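PDB 2BKL: prolyl endopeptidase from Myxococcus xanthus, which probably hydrolyses oligopeptides as a serine endopeptidase, cutting after proline and, to some extent, after alanine. Local coordinates for residues 75-80 with 374-379; 416-421 with 519-524; 597-600 with 604-607. All blocks are in the same frame, centred on the assembly; numbering follows the deposited sequence.

The three contacts follow one another along the chain, each closing before the next opens. Interaction 1 lies in the beta-propeller, where strand 71-78 of the first blade meets strand 376-383 of the last. Interactions 2 and 3 belong to the alpha/beta-hydrolase part and share its eight-stranded sheet: residues 416-421 are on the edge strand 415-423, the loop 519-524 leads into strand 527-532, and the loop 604-607 leads into strand 607-613. Their centres are 26 Å apart, with nearest atoms about 7 Å apart. Interaction 1 is farther off, its centre 41 Å from that of interaction 2 and 52 Å from that of interaction 3. One contact therefore joins the propeller's two ends, while the others fasten loops of the catalytic domain.

Interaction 1. Residues 75-80 with 374-379; sequences PSRRNG and LDDAYY
R77 and L374 make the largest part of this contact, with P75 packed on Y378 beside them, where the first and last blades of the beta-propeller meet. The R77 chain bends at its third torsion (chi3 56°), bringing one face of the guanidinium over the leucine: R77 NH1 lies 3.5 Å from L374 CG. L374 CD2 sits above the same plane, displaced toward its rim, and also touches the arginine's aliphatic part, 3.9 Å from R77 CD. R77 NH1 then forms a salt bridge with D376 OD2 at 3.3 Å. As a hydrogen bond it is weak, bent to 125° at the hydrogen.

At the other end the proline crosses the tyrosine at about a right angle. P75 CD stands 3.8 Å over the centre of the Y378 ring in a CH-pi contact, and P75 CG reaches 3.6 Å from Y378 CZ. W403, from strand 400-405 of the same last blade, meets that ring edge-to-face.

The two blades are thus joined here by side chains: a proline on an aromatic face, a leucine against a guanidinium face and one salt bridge with poor hydrogen-bond geometry. Such a seam is probably more yielding than a backbone-bonded strand pair, consistent with the unlatched propeller of this family.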
loop_
_atom_site.group_PDB
_atom_site.type_symbol
_atom_site.label_atom_id
_atom_site.label_comp_id
_atom_site.label_asym_id
_atom_site.label_seq_id
_atom_site.Cartn_x
_atom_site.Cartn_y
_atom_site.Cartn_z
ATOM N N PRO A 75 -6.767 -19.698 1.363
ATOM C CA PRO A 75 -6.378 -20.436 2.567
ATOM C C PRO A 75 -4.880 -20.709 2.671
ATOM O O PRO A 75 -4.193 -20.928 1.665
ATOM C CB PRO A 75 -7.152 -21.739 2.422
ATOM C CG PRO A 75 -7.312 -21.930 0.948
ATOM C CD PRO A 75 -7.267 -20.601 0.312
ATOM N N SER A 76 -4.372 -20.620 3.891
ATOM C CA SER A 76 -3.043 -21.154 4.226
ATOM C C SER A 76 -3.178 -22.592 4.710
ATOM O O SER A 76 -3.917 -22.880 5.653
ATOM C CB SER A 76 -2.367 -20.278 5.250
ATOM O OG SER A 76 -2.174 -19.019 4.635
ATOM N N ARG A 77 -2.458 -23.504 4.083
ATOM C CA ARG A 77 -2.574 -24.922 4.376
ATOM C C ARG A 77 -1.338 -25.406 5.108
ATOM O O ARG A 77 -0.210 -25.172 4.665
ATOM C CB ARG A 77 -2.734 -25.707 3.088
ATOM C CG ARG A 77 -3.977 -25.319 2.330
ATOM C CD ARG A 77 -4.180 -26.141 1.079
ATOM N NE ARG A 77 -4.206 -27.571 1.368
ATOM C CZ ARG A 77 -4.078 -28.530 0.440
ATOM N NH1 ARG A 77 -3.921 -28.214 -0.843
ATOM N NH2 ARG A 77 -4.121 -29.807 0.794
ATOM N N ARG A 78 -1.537 -26.032 6.259
ATOM C CA ARG A 78 -0.447 -26.532 7.082
ATOM C C ARG A 78 -0.852 -27.817 7.726
ATOM O O ARG A 78 -1.814 -27.834 8.511
ATOM C CB ARG A 78 -0.127 -25.522 8.195
ATOM C CG ARG A 78 0.297 -24.124 7.734
ATOM C CD ARG A 78 1.646 -24.090 7.104
ATOM N NE ARG A 78 2.152 -22.724 6.898
ATOM C CZ ARG A 78 2.031 -22.038 5.780
ATOM N NH1 ARG A 78 1.353 -22.522 4.743
ATOM N NH2 ARG A 78 2.562 -20.813 5.718
ATOM N N ASN A 79 -0.155 -28.903 7.403
ATOM C CA ASN A 79 -0.356 -30.187 8.062
ATOM C C ASN A 79 -1.823 -30.633 8.091
ATOM O O ASN A 79 -2.315 -31.118 9.118
ATOM C CB ASN A 79 0.251 -30.124 9.467
ATOM C CG ASN A 79 0.438 -31.498 10.115
ATOM O OD1 ASN A 79 0.482 -32.540 9.433
ATOM N ND2 ASN A 79 0.545 -31.502 11.439
ATOM N N GLY A 80 -2.503 -30.490 6.962
ATOM C CA GLY A 80 -3.872 -30.957 6.825
ATOM C C GLY A 80 -4.945 -29.988 7.307
ATOM O O GLY A 80 -6.132 -30.248 7.132
ATOM N N LEU A 374 2.706 -28.537 -2.827
ATOM C CA LEU A 374 1.235 -28.683 -2.923
ATOM C C LEU A 374 0.859 -28.469 -4.379
ATOM O O LEU A 374 1.259 -27.473 -4.977
ATOM C CB LEU A 374 0.529 -27.643 -2.058
ATOM C CG LEU A 374 -0.407 -28.033 -0.922
ATOM C CD1 LEU A 374 -0.081 -29.395 -0.286
ATOM C CD2 LEU A 374 -0.435 -26.909 0.121
ATOM N N ASP A 375 0.071 -29.362 -4.962
ATOM C CA ASP A 375 -0.402 -29.192 -6.317
ATOM C C ASP A 375 -1.529 -28.175 -6.450
ATOM O O ASP A 375 -1.679 -27.571 -7.506
ATOM C CB ASP A 375 -0.888 -30.526 -6.879
ATOM C CG ASP A 375 -1.286 -30.418 -8.325
ATOM O OD1 ASP A 375 -0.395 -30.119 -9.156
ATOM O OD2 ASP A 375 -2.461 -30.586 -8.710
ATOM N N ASP A 376 -2.345 -28.015 -5.419
ATOM C CA ASP A 376 -3.400 -27.006 -5.455
ATOM C C ASP A 376 -2.818 -25.617 -5.184
ATOM O O ASP A 376 -2.141 -25.420 -4.179
ATOM C CB ASP A 376 -4.464 -27.254 -4.384
ATOM C CG ASP A 376 -5.169 -28.574 -4.547
ATOM O OD1 ASP A 376 -5.553 -28.928 -5.691
ATOM O OD2 ASP A 376 -5.377 -29.298 -3.545
ATOM N N ALA A 377 -3.123 -24.652 -6.053
ATOM C CA ALA A 377 -2.715 -23.266 -5.876
ATOM C C ALA A 377 -3.886 -22.362 -6.193
ATOM O O ALA A 377 -4.671 -22.683 -7.081
ATOM C CB ALA A 377 -1.550 -22.903 -6.760
ATOM N N TYR A 378 -3.972 -21.214 -5.537
ATOM C CA TYR A 378 -5.112 -20.340 -5.663
ATOM C C TYR A 378 -4.702 -19.024 -6.261
ATOM O O TYR A 378 -3.558 -18.582 -6.103
ATOM C CB TYR A 378 -5.734 -20.095 -4.274
ATOM C CG TYR A 378 -6.268 -21.318 -3.583
ATOM C CD1 TYR A 378 -5.412 -22.179 -2.931
ATOM C CD2 TYR A 378 -7.622 -21.596 -3.565
ATOM C CE1 TYR A 378 -5.898 -23.314 -2.296
ATOM C CE2 TYR A 378 -8.107 -22.713 -2.923
ATOM C CZ TYR A 378 -7.241 -23.553 -2.307
ATOM O OH TYR A 378 -7.718 -24.679 -1.665
ATOM N N TYR A 379 -5.622 -18.374 -6.965
ATOM C CA TYR A 379 -5.403 -16.997 -7.331
ATOM C C TYR A 379 -6.685 -16.208 -7.197
ATOM O O TYR A 379 -7.793 -16.759 -7.230
ATOM C CB TYR A 379 -4.809 -16.850 -8.740
ATOM C CG TYR A 379 -5.756 -17.054 -9.898
ATOM C CD1 TYR A 379 -5.939 -18.300 -10.461
ATOM C CD2 TYR A 379 -6.438 -15.976 -10.466
ATOM C CE1 TYR A 379 -6.810 -18.479 -11.576
ATOM C CE2 TYR A 379 -7.282 -16.147 -11.540
ATOM C CZ TYR A 379 -7.478 -17.417 -12.068
ATOM O OH TYR A 379 -8.312 -17.535 -13.165
#

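Interaction 2. Residues 416-421 with 519-524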
loop_
_atom_site.group_PDB
_atom_site.type_symbol
_atom_site.label_atom_id
_atom_site.label_comp_id
_atom_site.label_asym_id
_atom_site.label_seq_id
_atom_site.Cartn_x
_atom_site.Cartn_y
_atom_site.Cartn_z
ATOM N N GLN A 416 -18.999 -0.115 -17.853
ATOM C CA GLN A 416 -17.889 -0.550 -18.684
ATOM C C GLN A 416 -16.617 0.093 -18.231
ATOM O O GLN A 416 -16.609 1.128 -17.543
ATOM C CB GLN A 416 -18.118 -0.271 -20.149
ATOM C CG GLN A 416 -18.188 1.177 -20.494
ATOM C CD GLN A 416 -18.482 1.436 -21.966
ATOM O OE1 GLN A 416 -19.385 2.188 -22.287
ATOM N NE2 GLN A 416 -17.708 0.817 -22.853
ATOM N N VAL A 417 -15.533 -0.540 -18.634
ATOM C CA VAL A 417 -14.180 -0.123 -18.304
ATOM C C VAL A 417 -13.440 0.042 -19.612
ATOM O O VAL A 417 -13.455 -0.864 -20.463
ATOM C CB VAL A 417 -13.426 -1.192 -17.488
ATOM C CG1 VAL A 417 -12.009 -0.729 -17.145
ATOM C CG2 VAL A 417 -14.218 -1.585 -16.225
ATOM N N GLU A 418 -12.889 1.231 -19.814
ATOM C CA GLU A 418 -12.010 1.525 -20.932
ATOM C C GLU A 418 -10.565 1.592 -20.443
ATOM O O GLU A 418 -10.297 1.930 -19.276
ATOM C CB GLU A 418 -12.354 2.895 -21.513
ATOM C CG GLU A 418 -13.837 3.174 -21.705
ATOM C CD GLU A 418 -13.994 4.511 -22.351
ATOM O OE1 GLU A 418 -13.474 4.646 -23.475
ATOM O OE2 GLU A 418 -14.562 5.429 -21.724
ATOM N N GLN A 419 -9.636 1.278 -21.330
ATOM C CA GLN A 419 -8.238 1.593 -21.159
ATOM C C GLN A 419 -7.782 2.461 -22.301
ATOM O O GLN A 419 -7.958 2.096 -23.502
ATOM C CB GLN A 419 -7.359 0.361 -21.066
ATOM C CG GLN A 419 -5.869 0.736 -20.776
ATOM C CD GLN A 419 -4.961 -0.444 -20.537
ATOM O OE1 GLN A 419 -4.972 -1.423 -21.321
ATOM N NE2 GLN A 419 -4.195 -0.374 -19.468
ATOM N N VAL A 420 -7.251 3.617 -21.931
ATOM C CA VAL A 420 -6.774 4.600 -22.871
ATOM C C VAL A 420 -5.314 4.909 -22.609
ATOM O O VAL A 420 -4.768 4.573 -21.545
ATOM C CB VAL A 420 -7.620 5.892 -22.791
ATOM C CG1 VAL A 420 -9.084 5.581 -23.087
ATOM C CG2 VAL A 420 -7.467 6.607 -21.440
ATOM N N PHE A 421 -4.682 5.551 -23.585
ATOM C CA PHE A 421 -3.305 5.951 -23.550
ATOM C C PHE A 421 -3.181 7.395 -23.974
ATOM O O PHE A 421 -3.578 7.747 -25.094
ATOM C CB PHE A 421 -2.454 5.012 -24.412
ATOM C CG PHE A 421 -2.623 3.580 -24.064
ATOM C CD1 PHE A 421 -1.852 3.033 -23.061
ATOM C CD2 PHE A 421 -3.554 2.792 -24.681
ATOM C CE1 PHE A 421 -2.007 1.711 -22.685
ATOM C CE2 PHE A 421 -3.713 1.435 -24.280
ATOM C CZ PHE A 421 -2.934 0.936 -23.265
ATOM N N GLN A 519 -11.411 14.667 -24.175
ATOM C CA GLN A 519 -12.216 13.542 -24.631
ATOM C C GLN A 519 -13.689 13.584 -24.205
ATOM O O GLN A 519 -14.415 12.610 -24.379
ATOM C CB GLN A 519 -11.565 12.206 -24.204
ATOM C CG GLN A 519 -10.314 11.868 -24.966
ATOM C CD GLN A 519 -10.554 11.778 -26.404
ATOM O OE1 GLN A 519 -11.576 11.233 -26.822
ATOM N NE2 GLN A 519 -9.669 12.368 -27.193
ATOM N N LYS A 520 -14.130 14.729 -23.692
ATOM C CA LYS A 520 -15.567 15.007 -23.493
ATOM C C LYS A 520 -16.186 14.205 -22.346
ATOM O O LYS A 520 -17.400 14.040 -22.295
ATOM C CB LYS A 520 -16.360 14.845 -24.797
ATOM C CG LYS A 520 -15.851 15.707 -25.955
ATOM C CD LYS A 520 -15.949 17.183 -25.668
ATOM C CE LYS A 520 -15.686 18.003 -26.945
ATOM N NZ LYS A 520 -15.215 19.380 -26.642
ATOM N N TYR A 521 -15.382 13.737 -21.399
ATOM C CA TYR A 521 -15.954 13.162 -20.198
ATOM C C TYR A 521 -16.447 14.257 -19.272
ATOM O O TYR A 521 -17.485 14.126 -18.653
ATOM C CB TYR A 521 -14.955 12.294 -19.456
ATOM C CG TYR A 521 -14.522 11.064 -20.217
ATOM C CD1 TYR A 521 -15.293 9.911 -20.192
ATOM C CD2 TYR A 521 -13.337 11.045 -20.937
ATOM C CE1 TYR A 521 -14.909 8.774 -20.897
ATOM C CE2 TYR A 521 -12.957 9.920 -21.645
ATOM C CZ TYR A 521 -13.722 8.780 -21.587
ATOM O OH TYR A 521 -13.357 7.625 -22.276
ATOM N N THR A 522 -15.701 15.334 -19.177
ATOM C CA THR A 522 -15.889 16.276 -18.078
ATOM C C THR A 522 -15.347 17.656 -18.412
ATOM O O THR A 522 -14.903 17.932 -19.536
ATOM C CB THR A 522 -15.253 15.669 -16.814
ATOM O OG1 THR A 522 -15.649 16.378 -15.633
ATOM C CG2 THR A 522 -13.749 15.696 -16.830
ATOM N N GLN A 523 -15.390 18.534 -17.427
ATOM C CA GLN A 523 -14.783 19.879 -17.518
ATOM C C GLN A 523 -14.167 20.183 -16.150
ATOM O O GLN A 523 -14.490 19.512 -15.167
ATOM C CB GLN A 523 -15.798 20.946 -17.919
ATOM C CG GLN A 523 -16.986 21.028 -17.013
ATOM C CD GLN A 523 -17.934 22.165 -17.375
ATOM O OE1 GLN A 523 -17.500 23.312 -17.484
ATOM N NE2 GLN A 523 -19.204 21.854 -17.556
ATOM N N PRO A 524 -13.236 21.138 -16.074
ATOM C CA PRO A 524 -12.553 21.386 -14.800
ATOM C C PRO A 524 -13.482 21.527 -13.577
ATOM O O PRO A 524 -13.206 20.935 -12.525
ATOM C CB PRO A 524 -11.758 22.655 -15.091
ATOM C CG PRO A 524 -11.443 22.528 -16.539
ATOM C CD PRO A 524 -12.676 21.982 -17.155
#
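E418 and Y521 meet because each puts its CG beside the backbone N and anti to the carbonyl carbon, with chi1 at -45° in the glutamate and -65° in the tyrosine. From there the glutamate runs out extended, and the two side chains approach from opposite directions across a gap too wide for their backbones to meet. The contact belongs to the alpha/beta-hydrolase fold: E418 is on strand 415-423, at the edge of the central sheet, and Y521 is in the loop that follows helix 503-518.

A Schellman motif ends that helix. K520, with positive phi, is its C-prime residue; Y521 N bonds back to L516 O and K520 N to V517 O. This helix C-cap, with Y521 N in one of its two bonds, helps to set where the tyrosine leaves the helix end. On the way its side chain packs on V434 of strand 429-437, the neighbour of the edge strand, and R442 makes a cation-pi contact with its ring.

Y521 OH donates to E418 OE2 over a short 2.6 Å. The carboxylate and ring planes are turned well away from each other. OE2 is also the acceptor for H436 NE2, so two donors grip the one oxygen and probably favour the ionised carboxylate. The bond to the phenol ties the edge strand to the end of the helix, although the two segments bury little surface between them.

Seen from the tyrosine, the acceptor lies in the ring plane, at the edge: E418 OE2 is 3.5 Å from Y521 CE1. Seen from the glutamate, Y521 OH comes in on the syn side of OE2, 32° out of the carboxylate plane.

Interaction 3. Residues 597-600 with 604-607; sequences HHVR and RYPA
An inverse gamma turn centred on V599 presents the R600 carbonyl to the phenol of Y605, within the loop that joins helix 584-593 to strand 607-613 of the alpha/beta-hydrolase sheet. The turn is closed by a weak bond from R600 N to H598 O, 3.0 Å long. Beyond it Y605 OH donates to R600 O at 2.8 Å, arriving in the carbonyl plane on a lone pair, with a C=O...O angle of 122°. The acceptor also lies near the plane of the tyrosine ring, at its edge.

V599 adds an apolar touch. With CG1 anti to the backbone N (chi1 -177°), it is this methyl that meets the ring, obliquely, V599 CG1 lying 4.0 Å from Y605 CE2. The same valine packs on T544 of helix 534-545 and on F627 and A630 of helix 622-632, while Y605 touches M543 and its backbone N bonds N637 OD1. The phenol thus ties the turn at 598-600 to the end of the same loop just before strand 607-613, and both V599 and Y605 rest on helix 534-545. A phenylalanine in place of Y605 would probably leave R600 O without this donor and let the turn shift against the ring.

R600 N also comes close to Y605 OH, at 2.9 Å, but the angle is too poor for a hydrogen bond; R600 CB is 3.9 Å from the same hydroxyl oxygen.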
loop_
_atom_site.group_PDB
_atom_site.type_symbol
_atom_site.label_atom_id
_atom_site.label_comp_id
_atom_site.label_asym_id
_atom_site.label_seq_id
_atom_site.Cartn_x
_atom_site.Cartn_y
_atom_site.Cartn_z
ATOM N N HIS A 597 4.908 24.770 0.291
ATOM C CA HIS A 597 5.668 25.968 -0.072
ATOM C C HIS A 597 5.223 26.607 -1.374
ATOM O O HIS A 597 5.866 27.551 -1.854
ATOM C CB HIS A 597 7.163 25.639 -0.127
ATOM C CG HIS A 597 7.684 25.153 1.170
ATOM N ND1 HIS A 597 7.796 23.808 1.472
ATOM C CD2 HIS A 597 8.112 25.828 2.264
ATOM C CE1 HIS A 597 8.245 23.680 2.706
ATOM N NE2 HIS A 597 8.462 24.892 3.209
ATOM N N HIS A 598 4.110 26.131 -1.928
ATOM C CA HIS A 598 3.624 26.632 -3.207
ATOM C C HIS A 598 2.157 26.996 -3.223
ATOM O O HIS A 598 1.507 27.008 -4.286
ATOM C CB HIS A 598 3.982 25.641 -4.310
ATOM C CG HIS A 598 5.449 25.626 -4.610
ATOM N ND1 HIS A 598 6.051 26.519 -5.479
ATOM C CD2 HIS A 598 6.451 24.873 -4.092
ATOM C CE1 HIS A 598 7.354 26.289 -5.500
ATOM N NE2 HIS A 598 7.623 25.306 -4.659
ATOM N N VAL A 599 1.632 27.336 -2.051
ATOM C CA VAL A 599 0.261 27.879 -1.958
ATOM C C VAL A 599 0.348 29.384 -2.266
ATOM O O VAL A 599 0.494 30.196 -1.367
ATOM C CB VAL A 599 -0.398 27.579 -0.613
ATOM C CG1 VAL A 599 -1.822 28.087 -0.567
ATOM C CG2 VAL A 599 -0.345 26.078 -0.311
ATOM N N ARG A 600 0.363 29.718 -3.547
ATOM C CA ARG A 600 0.474 31.127 -3.962
ATOM C C ARG A 600 -0.777 31.895 -3.583
ATOM O O ARG A 600 -1.867 31.360 -3.624
ATOM C CB ARG A 600 0.688 31.225 -5.455
ATOM C CG ARG A 600 2.031 30.661 -5.946
ATOM C CD ARG A 600 2.181 30.593 -7.473
ATOM N NE ARG A 600 0.869 30.467 -8.097
ATOM C CZ ARG A 600 0.514 29.585 -9.021
ATOM N NH1 ARG A 600 1.390 28.708 -9.535
ATOM N NH2 ARG A 600 -0.745 29.597 -9.463
ATOM N N ARG A 604 -7.737 31.272 -6.809
ATOM C CA ARG A 604 -8.905 30.492 -6.428
ATOM C C ARG A 604 -8.531 29.025 -6.571
ATOM O O ARG A 604 -8.297 28.522 -7.670
ATOM C CB ARG A 604 -10.130 30.833 -7.281
ATOM C CG ARG A 604 -10.519 32.324 -7.247
ATOM C CD ARG A 604 -11.376 32.794 -8.444
ATOM N NE ARG A 604 -12.759 33.064 -8.048
ATOM C CZ ARG A 604 -13.720 32.143 -7.936
ATOM N NH1 ARG A 604 -13.476 30.860 -8.202
ATOM N NH2 ARG A 604 -14.940 32.511 -7.556
ATOM N N TYR A 605 -8.467 28.346 -5.440
ATOM C CA TYR A 605 -8.112 26.942 -5.406
ATOM C C TYR A 605 -9.353 26.092 -5.584
ATOM O O TYR A 605 -10.466 26.507 -5.295
ATOM C CB TYR A 605 -7.382 26.600 -4.075
ATOM C CG TYR A 605 -5.969 27.142 -4.115
ATOM C CD1 TYR A 605 -4.982 26.516 -4.865
ATOM C CD2 TYR A 605 -5.632 28.330 -3.459
ATOM C CE1 TYR A 605 -3.728 27.009 -4.922
ATOM C CE2 TYR A 605 -4.379 28.855 -3.548
ATOM C CZ TYR A 605 -3.424 28.210 -4.276
ATOM O OH TYR A 605 -2.175 28.748 -4.431
ATOM N N PRO A 606 -9.135 24.853 -5.980
ATOM C CA PRO A 606 -10.206 23.866 -5.884
ATOM C C PRO A 606 -10.666 23.712 -4.449
ATOM O O PRO A 606 -9.882 23.908 -3.516
ATOM C CB PRO A 606 -9.533 22.561 -6.344
ATOM C CG PRO A 606 -8.292 22.933 -6.990
ATOM C CD PRO A 606 -7.899 24.275 -6.521
ATOM N N ALA A 607 -11.907 23.307 -4.253
ATOM C CA ALA A 607 -12.380 22.886 -2.928
ATOM C C ALA A 607 -11.501 21.738 -2.424
ATOM O O ALA A 607 -11.115 20.888 -3.221
ATOM C CB ALA A 607 -13.842 22.463 -2.999
#